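Local coordinates for protein probable zinc protease PqqL (Escherichia coli, PDB 6OFT) that probably acts as a zinc-dependent periplasmic endopeptidase of the M16 family, with this chain being the first half of the protein, at residues 343-348 with 419-424; 334-339 with 456-461; 287-292 with 352-357; 279-284 with 360-365. All blocks are in the same frame, centred on the assembly; numbering follows the deposited sequence.

Contact 1: 343-348 with 419-424; sequences ATIDQH and EKWQQL
Ile345 and Trp421 meet between two helices, 331-348 and 414-425, whose backbones come nearest at Asp346 and Gln422, with 7.1 Å between their CA atoms. This is helix-to-helix packing in the second alpha/beta domain of this M16 first-half construct. Trp421 supplies about half of the buried surface. Its CG lies anti to the backbone N (chi1 -177°), which sends the indole across to the other helix. Ile345 lays its CG2 methyl over one face of that indole. Ile345 CG2 sits 3.5 Å from the centroid of the five-membered ring of Trp421, almost on the ring normal, a CH-pi contact. The delta methyl takes the six-membered ring, with Ile345 CD1 3.9 Å from Trp421 CH2. The ring of Phe322, on strand 317-326, also meets the indole, so Trp421 links the helices to the sheet. The polar edge of the indole is used too. Trp421 NE1 donates to Asp346 OD1 over 2.8 Å, which satisfies the one N-H of a buried ring. The carboxylate does not lie flat with the indole; the two planes are 55° apart. The other oxygen, OD2, forms a salt bridge with Arg425, one residue beyond 419-424. Asp346 therefore holds helix 414-425 at two points, a ring N-H and a guanidinium. At the indole N-H, Asp346 OD1 is approached on its anti side, and the donor stands 22° out of the carboxylate plane.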
# COMPACT_ATOMS: atom_id res chain seq x y z
N ALA A 343 11.38 26.41 -3.87
CA ALA A 343 11.74 27.72 -3.33
C ALA A 343 10.60 28.75 -3.51
O ALA A 343 10.40 29.58 -2.62
CB ALA A 343 13.01 28.24 -3.99
N THR A 344 9.84 28.67 -4.63
CA THR A 344 8.69 29.56 -4.89
C THR A 344 7.61 29.37 -3.79
O THR A 344 7.08 30.35 -3.27
CB THR A 344 8.18 29.38 -6.34
OG1 THR A 344 9.24 29.67 -7.24
CG2 THR A 344 7.00 30.29 -6.67
N ILE A 345 7.32 28.09 -3.44
CA ILE A 345 6.35 27.72 -2.40
C ILE A 345 6.90 28.15 -1.02
O ILE A 345 6.13 28.60 -0.17
CB ILE A 345 5.99 26.21 -2.44
CG1 ILE A 345 5.48 25.79 -3.84
CG2 ILE A 345 4.95 25.86 -1.36
CD1 ILE A 345 5.55 24.26 -4.14
N ASP A 346 8.24 28.02 -0.81
CA ASP A 346 8.87 28.45 0.44
C ASP A 346 8.60 29.94 0.69
O ASP A 346 8.30 30.34 1.82
CB ASP A 346 10.40 28.25 0.41
CG ASP A 346 10.92 26.84 0.58
OD1 ASP A 346 10.16 25.97 1.04
OD2 ASP A 346 12.11 26.62 0.27
N GLN A 347 8.72 30.75 -0.36
CA GLN A 347 8.59 32.20 -0.31
C GLN A 347 7.14 32.73 -0.33
O GLN A 347 6.88 33.71 0.36
CB GLN A 347 9.42 32.84 -1.43
CG GLN A 347 10.94 32.80 -1.18
CD GLN A 347 11.79 33.17 -2.38
OE1 GLN A 347 11.40 33.95 -3.25
NE2 GLN A 347 13.00 32.63 -2.44
N HIS A 348 6.21 32.10 -1.10
CA HIS A 348 4.85 32.64 -1.23
C HIS A 348 3.70 31.66 -0.97
O HIS A 348 2.54 32.09 -0.96
CB HIS A 348 4.67 33.27 -2.63
CG HIS A 348 5.72 34.29 -2.95
ND1 HIS A 348 5.65 35.57 -2.45
CD2 HIS A 348 6.87 34.15 -3.65
CE1 HIS A 348 6.74 36.18 -2.88
NE2 HIS A 348 7.51 35.35 -3.59
N GLU A 419 2.06 26.70 7.26
CA GLU A 419 2.64 26.18 8.50
C GLU A 419 3.18 24.77 8.29
O GLU A 419 4.33 24.50 8.67
CB GLU A 419 1.59 26.17 9.62
CG GLU A 419 2.22 26.12 11.00
CD GLU A 419 1.37 25.42 12.04
OE1 GLU A 419 0.16 25.72 12.13
OE2 GLU A 419 1.93 24.58 12.77
N LYS A 420 2.37 23.89 7.66
CA LYS A 420 2.72 22.50 7.36
C LYS A 420 3.87 22.40 6.37
O LYS A 420 4.73 21.52 6.52
CB LYS A 420 1.49 21.74 6.85
CG LYS A 420 0.74 21.01 7.95
CD LYS A 420 0.70 19.51 7.68
CE LYS A 420 -0.39 18.78 8.43
NZ LYS A 420 -0.37 19.04 9.89
N TRP A 421 3.88 23.29 5.34
CA TRP A 421 4.96 23.35 4.36
C TRP A 421 6.28 23.75 5.04
O TRP A 421 7.31 23.12 4.79
CB TRP A 421 4.64 24.33 3.24
CG TRP A 421 5.72 24.36 2.19
CD1 TRP A 421 6.75 25.25 2.08
CD2 TRP A 421 5.89 23.41 1.13
NE1 TRP A 421 7.53 24.94 1.00
CE2 TRP A 421 7.04 23.81 0.40
CE3 TRP A 421 5.13 22.32 0.66
CZ2 TRP A 421 7.46 23.13 -0.75
CZ3 TRP A 421 5.58 21.63 -0.46
CH2 TRP A 421 6.73 22.03 -1.15
N GLN A 422 6.25 24.78 5.90
CA GLN A 422 7.46 25.20 6.62
C GLN A 422 7.99 24.08 7.52
O GLN A 422 9.21 23.90 7.61
CB GLN A 422 7.23 26.50 7.40
CG GLN A 422 8.54 27.25 7.64
CD GLN A 422 8.42 28.27 8.73
OE1 GLN A 422 8.69 27.99 9.90
NE2 GLN A 422 8.03 29.49 8.38
N GLN A 423 7.09 23.31 8.17
CA GLN A 423 7.48 22.18 9.02
C GLN A 423 8.13 21.05 8.21
O GLN A 423 9.16 20.52 8.63
CB GLN A 423 6.27 21.65 9.80
CG GLN A 423 5.87 22.55 10.96
CD GLN A 423 4.50 22.23 11.49
OE1 GLN A 423 3.69 21.56 10.84
NE2 GLN A 423 4.20 22.73 12.69
N LEU A 424 7.54 20.74 7.06
CA LEU A 424 8.05 19.69 6.15
C LEU A 424 9.43 20.10 5.64
O LEU A 424 10.28 19.29 5.64
CB LEU A 424 7.10 19.50 4.97
CG LEU A 424 7.57 18.55 3.88
CD1 LEU A 424 7.65 17.13 4.40
CD2 LEU A 424 6.69 18.61 2.67

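Contact 2: 334-339 with 456-461; sequences AANALM and KEYANK
Tyr458 has its CG anti to the carbonyl carbon (chi1 -81°), and this carries the ring across to helix 331-348, where Asn336 and Met339 meet it. In Met339 the backbone and chi1 (-146°) set CB and CG beside the ring, and bends at chi2 and chi3 turn the sulfur end away. The CA atoms of Met339 and Tyr458 are the nearest pair of the two backbones, 6.9 Å apart. The phenol hydroxyl reaches one turn back along the helix. Tyr458 OH donates to Asn336 OD1 at 3.1 Å, and the donor is tilted from the carbonyl plane. The amide and the ring are steeply turned against each other, with 65° between their planes. Asn336 OD1 lies near the ring plane, at its edge, and is also 3.5 Å from Tyr458 CE2. The apolar part of the contact is on the same side of the ring as CE2. There Met339 CB and Met339 CG each lie 3.7 Å from Tyr458 CD2. The backbone of Met339 comes over one ring face, toward the rim. Tyr458 also touches Ala340 and Ala343, so its side chain lies against more than one turn of helix 331-348. Met339 packs in addition on Ile451 and Glu455 of helix 448-459. The other side of helix 331-348 rests on strands 256-264 and 317-326. This is a layered alpha/beta arrangement: a helix lies on the sheet, and the last helix of this construct, 448-459, packs on that helix through a partly buried tyrosine.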
# COMPACT_ATOMS: atom_id res chain seq x y z
N ALA A 334 16.20 19.61 -14.96
CA ALA A 334 15.32 18.89 -14.04
C ALA A 334 15.52 19.43 -12.62
O ALA A 334 14.54 19.82 -11.97
CB ALA A 334 15.62 17.40 -14.07
N ALA A 335 16.79 19.51 -12.17
CA ALA A 335 17.18 20.02 -10.86
C ALA A 335 16.72 21.48 -10.72
O ALA A 335 16.10 21.82 -9.71
CB ALA A 335 18.69 19.91 -10.69
N ASN A 336 16.97 22.31 -11.77
CA ASN A 336 16.55 23.71 -11.80
C ASN A 336 15.05 23.87 -11.60
O ASN A 336 14.65 24.60 -10.69
CB ASN A 336 17.04 24.43 -13.06
CG ASN A 336 18.44 24.96 -12.91
OD1 ASN A 336 18.72 25.80 -12.06
ND2 ASN A 336 19.35 24.48 -13.73
N ALA A 337 14.23 23.12 -12.37
CA ALA A 337 12.75 23.14 -12.28
C ALA A 337 12.25 22.76 -10.89
O ALA A 337 11.37 23.44 -10.35
CB ALA A 337 12.15 22.21 -13.32
N LEU A 338 12.81 21.68 -10.30
CA LEU A 338 12.43 21.20 -8.98
C LEU A 338 12.76 22.21 -7.89
O LEU A 338 11.88 22.55 -7.09
CB LEU A 338 13.05 19.81 -8.67
CG LEU A 338 12.65 19.11 -7.35
CD1 LEU A 338 11.13 18.98 -7.20
CD2 LEU A 338 13.32 17.74 -7.22
N MET A 339 14.02 22.69 -7.86
CA MET A 339 14.51 23.67 -6.89
C MET A 339 13.73 24.98 -6.95
O MET A 339 13.42 25.56 -5.90
CB MET A 339 16.00 23.95 -7.16
CG MET A 339 16.81 24.22 -5.91
SD MET A 339 16.96 22.76 -4.85
CE MET A 339 18.11 21.75 -5.85
N LYS A 456 20.75 26.98 -2.46
CA LYS A 456 21.13 28.27 -1.86
C LYS A 456 20.89 29.42 -2.85
O LYS A 456 20.41 30.48 -2.44
CB LYS A 456 22.61 28.22 -1.42
CG LYS A 456 23.06 29.46 -0.64
CD LYS A 456 24.58 29.59 -0.63
CE LYS A 456 25.01 30.73 0.26
NZ LYS A 456 26.44 31.07 0.07
N GLU A 457 21.24 29.21 -4.13
CA GLU A 457 21.03 30.17 -5.22
C GLU A 457 19.54 30.57 -5.27
O GLU A 457 19.24 31.76 -5.24
CB GLU A 457 21.45 29.51 -6.55
CG GLU A 457 21.35 30.39 -7.78
CD GLU A 457 21.73 29.68 -9.07
OE1 GLU A 457 22.91 29.28 -9.20
OE2 GLU A 457 20.85 29.53 -9.95
N TYR A 458 18.64 29.57 -5.30
CA TYR A 458 17.19 29.79 -5.34
C TYR A 458 16.63 30.38 -4.04
O TYR A 458 15.77 31.26 -4.11
CB TYR A 458 16.43 28.52 -5.75
CG TYR A 458 16.43 28.32 -7.25
CD1 TYR A 458 15.59 29.08 -8.07
CD2 TYR A 458 17.26 27.39 -7.86
CE1 TYR A 458 15.59 28.91 -9.45
CE2 TYR A 458 17.27 27.21 -9.24
CZ TYR A 458 16.43 27.97 -10.04
OH TYR A 458 16.42 27.81 -11.40
N ALA A 459 17.17 29.97 -2.87
CA ALA A 459 16.75 30.47 -1.56
C ALA A 459 17.03 31.97 -1.38
O ALA A 459 16.28 32.64 -0.67
CB ALA A 459 17.43 29.69 -0.45
N ASN A 460 18.12 32.47 -2.00
CA ASN A 460 18.55 33.88 -1.94
C ASN A 460 18.02 34.74 -3.10
O ASN A 460 18.36 35.92 -3.19
CB ASN A 460 20.09 33.98 -1.82
CG ASN A 460 20.70 33.26 -0.64
OD1 ASN A 460 21.83 32.78 -0.70
ND2 ASN A 460 19.98 33.17 0.48
N LYS A 461 17.19 34.15 -3.98
CA LYS A 461 16.55 34.85 -5.09
C LYS A 461 15.22 35.43 -4.60
O LYS A 461 14.56 34.80 -3.76
CB LYS A 461 16.24 33.89 -6.25
CG LYS A 461 17.31 33.78 -7.32
CD LYS A 461 16.79 33.02 -8.52
CE LYS A 461 17.89 32.54 -9.44
NZ LYS A 461 17.35 32.04 -10.73

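Contact 3: 287-292 with 352-357; sequences FNQRLQ and AEELDD
A side-on salt bridge between Arg290 and Glu354 joins two helices of the region matched by the M16 inactive-domain family. It ties helix 271-296 to the first turn of helix 352-371. The short helical segments are steeply inclined, 110° between their N-to-C directions, and their axes stay 11.2 Å apart. Long side chains therefore make the contact. Arg290 grips the carboxylate with two nitrogens, one for each oxygen. Arg290 NE donates to Glu354 OE1 at 3.0 Å, and Arg290 NH2 donates to Glu354 OE2 at 2.8 Å. Both oxygens use their syn lone pairs, and the two groups are nearly coplanar, 15° apart. This paired, flat geometry fixes the rotation of both groups. The Arg290 chain is bent at chi3 (-83°), which turns the NE edge of the guanidinium to the acid. Each group has a second partner just before helix 352-371. Arg290 NH2 also bonds to the carbonyl of Gly349, and Glu354 OE2 accepts from the backbone N of Ser351. The bridge thus holds the turn between helices 331-348 and 352-371 as well. Both charged residues are buried, so their mutual pairing probably favours the ionised forms. Gln289 lies alongside, with its extended chain directed at the same helix. Its NE2 is 3.2 Å from Asp357 OD2, while its OE1 passes close to the backbone carbonyl of Glu354. Around the bridge, Ile345 of helix 331-348 touches Arg290, Tyr466 of the C-terminal tail packs on both Arg290 and Glu354, and helix 271-296 contacts strand 303-314 through Leu291.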
# COMPACT_ATOMS: atom_id res chain seq x y z
N PHE A 287 1.20 21.02 -5.41
CA PHE A 287 2.50 20.94 -6.07
C PHE A 287 2.29 20.43 -7.51
O PHE A 287 2.78 21.04 -8.45
CB PHE A 287 3.44 20.00 -5.30
CG PHE A 287 4.82 19.90 -5.91
CD1 PHE A 287 5.08 18.99 -6.94
CD2 PHE A 287 5.86 20.70 -5.46
CE1 PHE A 287 6.35 18.89 -7.50
CE2 PHE A 287 7.13 20.61 -6.04
CZ PHE A 287 7.37 19.70 -7.05
N ASN A 288 1.57 19.30 -7.65
CA ASN A 288 1.23 18.64 -8.91
C ASN A 288 0.52 19.58 -9.86
O ASN A 288 0.88 19.66 -11.03
CB ASN A 288 0.36 17.38 -8.66
CG ASN A 288 1.15 16.26 -8.03
OD1 ASN A 288 2.37 16.30 -8.04
ND2 ASN A 288 0.47 15.24 -7.49
N GLN A 289 -0.50 20.30 -9.33
CA GLN A 289 -1.31 21.29 -10.03
C GLN A 289 -0.41 22.38 -10.61
O GLN A 289 -0.40 22.56 -11.83
CB GLN A 289 -2.39 21.87 -9.08
CG GLN A 289 -3.27 22.98 -9.66
CD GLN A 289 -4.48 23.29 -8.80
OE1 GLN A 289 -4.50 24.26 -8.03
NE2 GLN A 289 -5.52 22.48 -8.93
N ARG A 290 0.43 23.03 -9.77
CA ARG A 290 1.34 24.09 -10.22
C ARG A 290 2.30 23.62 -11.30
O ARG A 290 2.39 24.29 -12.32
CB ARG A 290 2.09 24.75 -9.06
CG ARG A 290 2.47 26.18 -9.43
CD ARG A 290 3.17 26.90 -8.32
NE ARG A 290 2.23 27.46 -7.36
CZ ARG A 290 2.60 28.09 -6.26
NH1 ARG A 290 3.89 28.26 -5.99
NH2 ARG A 290 1.69 28.56 -5.42
N LEU A 291 2.96 22.46 -11.12
CA LEU A 291 3.88 21.92 -12.12
C LEU A 291 3.19 21.65 -13.47
O LEU A 291 3.74 22.02 -14.51
CB LEU A 291 4.58 20.65 -11.61
CG LEU A 291 5.72 20.09 -12.49
CD1 LEU A 291 6.89 21.07 -12.58
CD2 LEU A 291 6.21 18.76 -11.97
N GLN A 292 1.98 21.04 -13.44
CA GLN A 292 1.20 20.74 -14.64
C GLN A 292 0.72 22.00 -15.35
O GLN A 292 0.65 22.00 -16.58
CB GLN A 292 0.02 19.81 -14.34
CG GLN A 292 0.41 18.34 -14.17
CD GLN A 292 1.13 17.77 -15.38
OE1 GLN A 292 2.32 17.43 -15.32
NE2 GLN A 292 0.43 17.66 -16.51
N ALA A 352 -5.24 31.65 -2.33
CA ALA A 352 -6.61 31.29 -1.96
C ALA A 352 -7.35 30.67 -3.16
O ALA A 352 -8.11 29.73 -2.96
CB ALA A 352 -7.35 32.52 -1.45
N GLU A 353 -7.10 31.15 -4.40
CA GLU A 353 -7.73 30.62 -5.62
C GLU A 353 -7.25 29.22 -5.93
O GLU A 353 -8.04 28.39 -6.37
CB GLU A 353 -7.51 31.51 -6.86
CG GLU A 353 -7.72 33.00 -6.65
CD GLU A 353 -6.48 33.71 -6.15
OE1 GLU A 353 -5.51 33.83 -6.93
OE2 GLU A 353 -6.47 34.12 -4.96
N GLU A 354 -5.94 28.95 -5.72
CA GLU A 354 -5.31 27.65 -5.96
C GLU A 354 -5.90 26.58 -5.03
O GLU A 354 -6.19 25.47 -5.47
CB GLU A 354 -3.81 27.75 -5.74
CG GLU A 354 -2.98 28.16 -6.94
CD GLU A 354 -1.50 28.10 -6.62
OE1 GLU A 354 -0.76 27.34 -7.29
OE2 GLU A 354 -1.07 28.81 -5.67
N LEU A 355 -6.06 26.93 -3.73
CA LEU A 355 -6.63 26.04 -2.71
C LEU A 355 -8.14 25.83 -2.96
O LEU A 355 -8.61 24.70 -2.89
CB LEU A 355 -6.37 26.57 -1.27
CG LEU A 355 -6.90 25.69 -0.10
CD1 LEU A 355 -6.36 24.23 -0.17
CD2 LEU A 355 -6.57 26.32 1.24
N ASP A 356 -8.87 26.92 -3.30
CA ASP A 356 -10.30 26.88 -3.64
C ASP A 356 -10.57 25.98 -4.85
O ASP A 356 -11.58 25.29 -4.86
CB ASP A 356 -10.88 28.28 -3.88
CG ASP A 356 -11.19 29.11 -2.64
OD1 ASP A 356 -11.31 28.51 -1.54
OD2 ASP A 356 -11.31 30.34 -2.77
N ASP A 357 -9.66 25.98 -5.84
CA ASP A 357 -9.81 25.09 -7.01
C ASP A 357 -9.56 23.62 -6.64
O ASP A 357 -10.25 22.75 -7.15
CB ASP A 357 -8.92 25.53 -8.17
CG ASP A 357 -9.15 24.71 -9.43
OD1 ASP A 357 -10.26 24.78 -10.01
OD2 ASP A 357 -8.21 23.99 -9.84

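Contact 4: 279-284 with 360-365; sequences EWSMLV and STRLTW
Arg362 lays one face of its guanidinium against Met282 and turns its end to Ser281, so that one flat group meets both an apolar and a polar neighbour. Met282 CG stands 4.0 Å above the guanidinium plane of Arg362, offset toward the rim, and Met282 CE is 4.1 Å from Arg362 NE. The thioether chain is extended beyond CG and runs obliquely to the arginine. At the edge, Arg362 holds Ser281 end-on. Arg362 NH2 donates to Ser281 OG at 3.1 Å, and Arg362 NH1 donates to the same OG at 3.2 Å. The oxygen is in the guanidinium plane for both, and the two bonds are moderately bent. Ser281 has OG anti to its own backbone N (chi1 176°), which points the hydroxyl oxygen at the arginine. The helices stay well apart here, with 9.9 Å between the CA atoms of Met282 and Arg362. The length of the arginine chain spans that gap, and a bend at chi3 (81°) turns the guanidinium so that its end meets Ser281. NH1 also bonds to the side-chain oxygen of Gln285, one turn further along helix 271-296. Met282 packs further on Leu355 and Val358, so the apolar contact continues onto helix 352-371. The bonds to Ser281 and Gln285 go to neutral oxygens. Here the positive charge of Arg362 is probably balanced by dipoles, and two residues of one helix hold the guanidinium in place.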
# COMPACT_ATOMS: atom_id res chain seq x y z
N GLU A 279 -4.46 17.61 4.68
CA GLU A 279 -3.47 18.67 4.49
C GLU A 279 -2.23 18.16 3.74
O GLU A 279 -1.75 18.87 2.86
CB GLU A 279 -3.09 19.35 5.81
CG GLU A 279 -4.21 20.24 6.34
CD GLU A 279 -3.85 21.17 7.48
OE1 GLU A 279 -2.96 20.81 8.29
OE2 GLU A 279 -4.47 22.25 7.58
N TRP A 280 -1.73 16.94 4.06
CA TRP A 280 -0.58 16.38 3.32
C TRP A 280 -0.96 16.09 1.88
O TRP A 280 -0.18 16.36 0.98
CB TRP A 280 0.01 15.11 3.97
CG TRP A 280 0.68 15.33 5.29
CD1 TRP A 280 0.37 14.73 6.47
CD2 TRP A 280 1.76 16.24 5.58
NE1 TRP A 280 1.18 15.20 7.48
CE2 TRP A 280 2.03 16.14 6.96
CE3 TRP A 280 2.52 17.14 4.80
CZ2 TRP A 280 3.04 16.89 7.59
CZ3 TRP A 280 3.50 17.90 5.42
CH2 TRP A 280 3.77 17.77 6.79
N SER A 281 -2.18 15.55 1.67
CA SER A 281 -2.75 15.21 0.37
C SER A 281 -2.94 16.46 -0.49
O SER A 281 -2.68 16.42 -1.69
CB SER A 281 -4.09 14.51 0.56
OG SER A 281 -4.73 14.24 -0.68
N MET A 282 -3.38 17.57 0.13
CA MET A 282 -3.58 18.83 -0.58
C MET A 282 -2.28 19.49 -0.94
O MET A 282 -2.19 20.00 -2.05
CB MET A 282 -4.51 19.76 0.18
CG MET A 282 -5.94 19.42 -0.11
SD MET A 282 -7.07 20.48 0.75
CE MET A 282 -8.54 19.58 0.52
N LEU A 283 -1.25 19.43 -0.06
CA LEU A 283 0.09 19.97 -0.35
C LEU A 283 0.68 19.28 -1.57
O LEU A 283 1.22 19.94 -2.45
CB LEU A 283 1.04 19.85 0.85
CG LEU A 283 0.92 20.91 1.95
CD1 LEU A 283 1.86 20.59 3.08
CD2 LEU A 283 1.22 22.32 1.43
N VAL A 284 0.50 17.94 -1.64
CA VAL A 284 0.94 17.05 -2.73
C VAL A 284 0.20 17.45 -4.02
O VAL A 284 0.85 17.72 -5.04
CB VAL A 284 0.75 15.55 -2.33
CG1 VAL A 284 0.61 14.62 -3.53
CG2 VAL A 284 1.87 15.08 -1.40
N SER A 360 -12.88 22.51 -4.57
CA SER A 360 -14.04 22.41 -5.46
C SER A 360 -13.98 21.25 -6.46
O SER A 360 -15.02 20.62 -6.68
CB SER A 360 -14.31 23.73 -6.18
OG SER A 360 -13.33 24.01 -7.18
N THR A 361 -12.80 20.96 -7.05
CA THR A 361 -12.66 19.85 -8.01
C THR A 361 -12.69 18.48 -7.33
O THR A 361 -13.16 17.51 -7.93
CB THR A 361 -11.41 20.01 -8.90
OG1 THR A 361 -10.25 20.10 -8.07
CG2 THR A 361 -11.51 21.21 -9.83
N ARG A 362 -12.18 18.41 -6.08
CA ARG A 362 -12.19 17.19 -5.27
C ARG A 362 -13.62 16.93 -4.79
O ARG A 362 -14.08 15.79 -4.88
CB ARG A 362 -11.21 17.28 -4.09
CG ARG A 362 -9.78 16.95 -4.45
CD ARG A 362 -8.81 17.46 -3.41
NE ARG A 362 -8.73 16.57 -2.27
CZ ARG A 362 -7.61 16.01 -1.82
NH1 ARG A 362 -6.45 16.25 -2.42
NH2 ARG A 362 -7.64 15.21 -0.77
N LEU A 363 -14.33 17.98 -4.34
CA LEU A 363 -15.72 17.84 -3.91
C LEU A 363 -16.64 17.44 -5.06
O LEU A 363 -17.57 16.67 -4.84
CB LEU A 363 -16.25 19.12 -3.23
CG LEU A 363 -15.67 19.46 -1.85
CD1 LEU A 363 -16.06 20.87 -1.44
CD2 LEU A 363 -16.09 18.43 -0.79
N THR A 364 -16.38 17.95 -6.29
CA THR A 364 -17.14 17.59 -7.50
C THR A 364 -16.99 16.07 -7.74
O THR A 364 -17.98 15.38 -7.97
CB THR A 364 -16.70 18.43 -8.71
OG1 THR A 364 -16.90 19.81 -8.43
CG2 THR A 364 -17.44 18.04 -10.00
N TRP A 365 -15.74 15.57 -7.65
CA TRP A 365 -15.40 14.16 -7.80
C TRP A 365 -16.08 13.33 -6.71
O TRP A 365 -16.64 12.27 -6.99
CB TRP A 365 -13.88 13.94 -7.75
CG TRP A 365 -13.49 12.54 -8.15
CD1 TRP A 365 -13.25 12.09 -9.41
CD2 TRP A 365 -13.41 11.39 -7.29
NE1 TRP A 365 -13.00 10.73 -9.39
CE2 TRP A 365 -13.09 10.28 -8.10
CE3 TRP A 365 -13.58 11.18 -5.90
CZ2 TRP A 365 -12.93 8.98 -7.58
CZ3 TRP A 365 -13.43 9.90 -5.39
CH2 TRP A 365 -13.11 8.82 -6.22

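All four contacts lie in the second alpha/beta domain, away from the predicted zinc site. Along the chain the order is helix 271-296, helix 331-348, helix 352-371, helix 414-425 and helix 448-459. Contacts 3 and 4 join the first and third of these, and their centres are about 9 Å apart. Contacts 1 and 2 share helix 331-348, with centres about 14 Å apart; contact 1 is nested inside the loop closed by contact 2. Contacts 2 and 4 are the furthest apart, about 27 Å between centres. Late helices are thereby tied back to early ones across the domain.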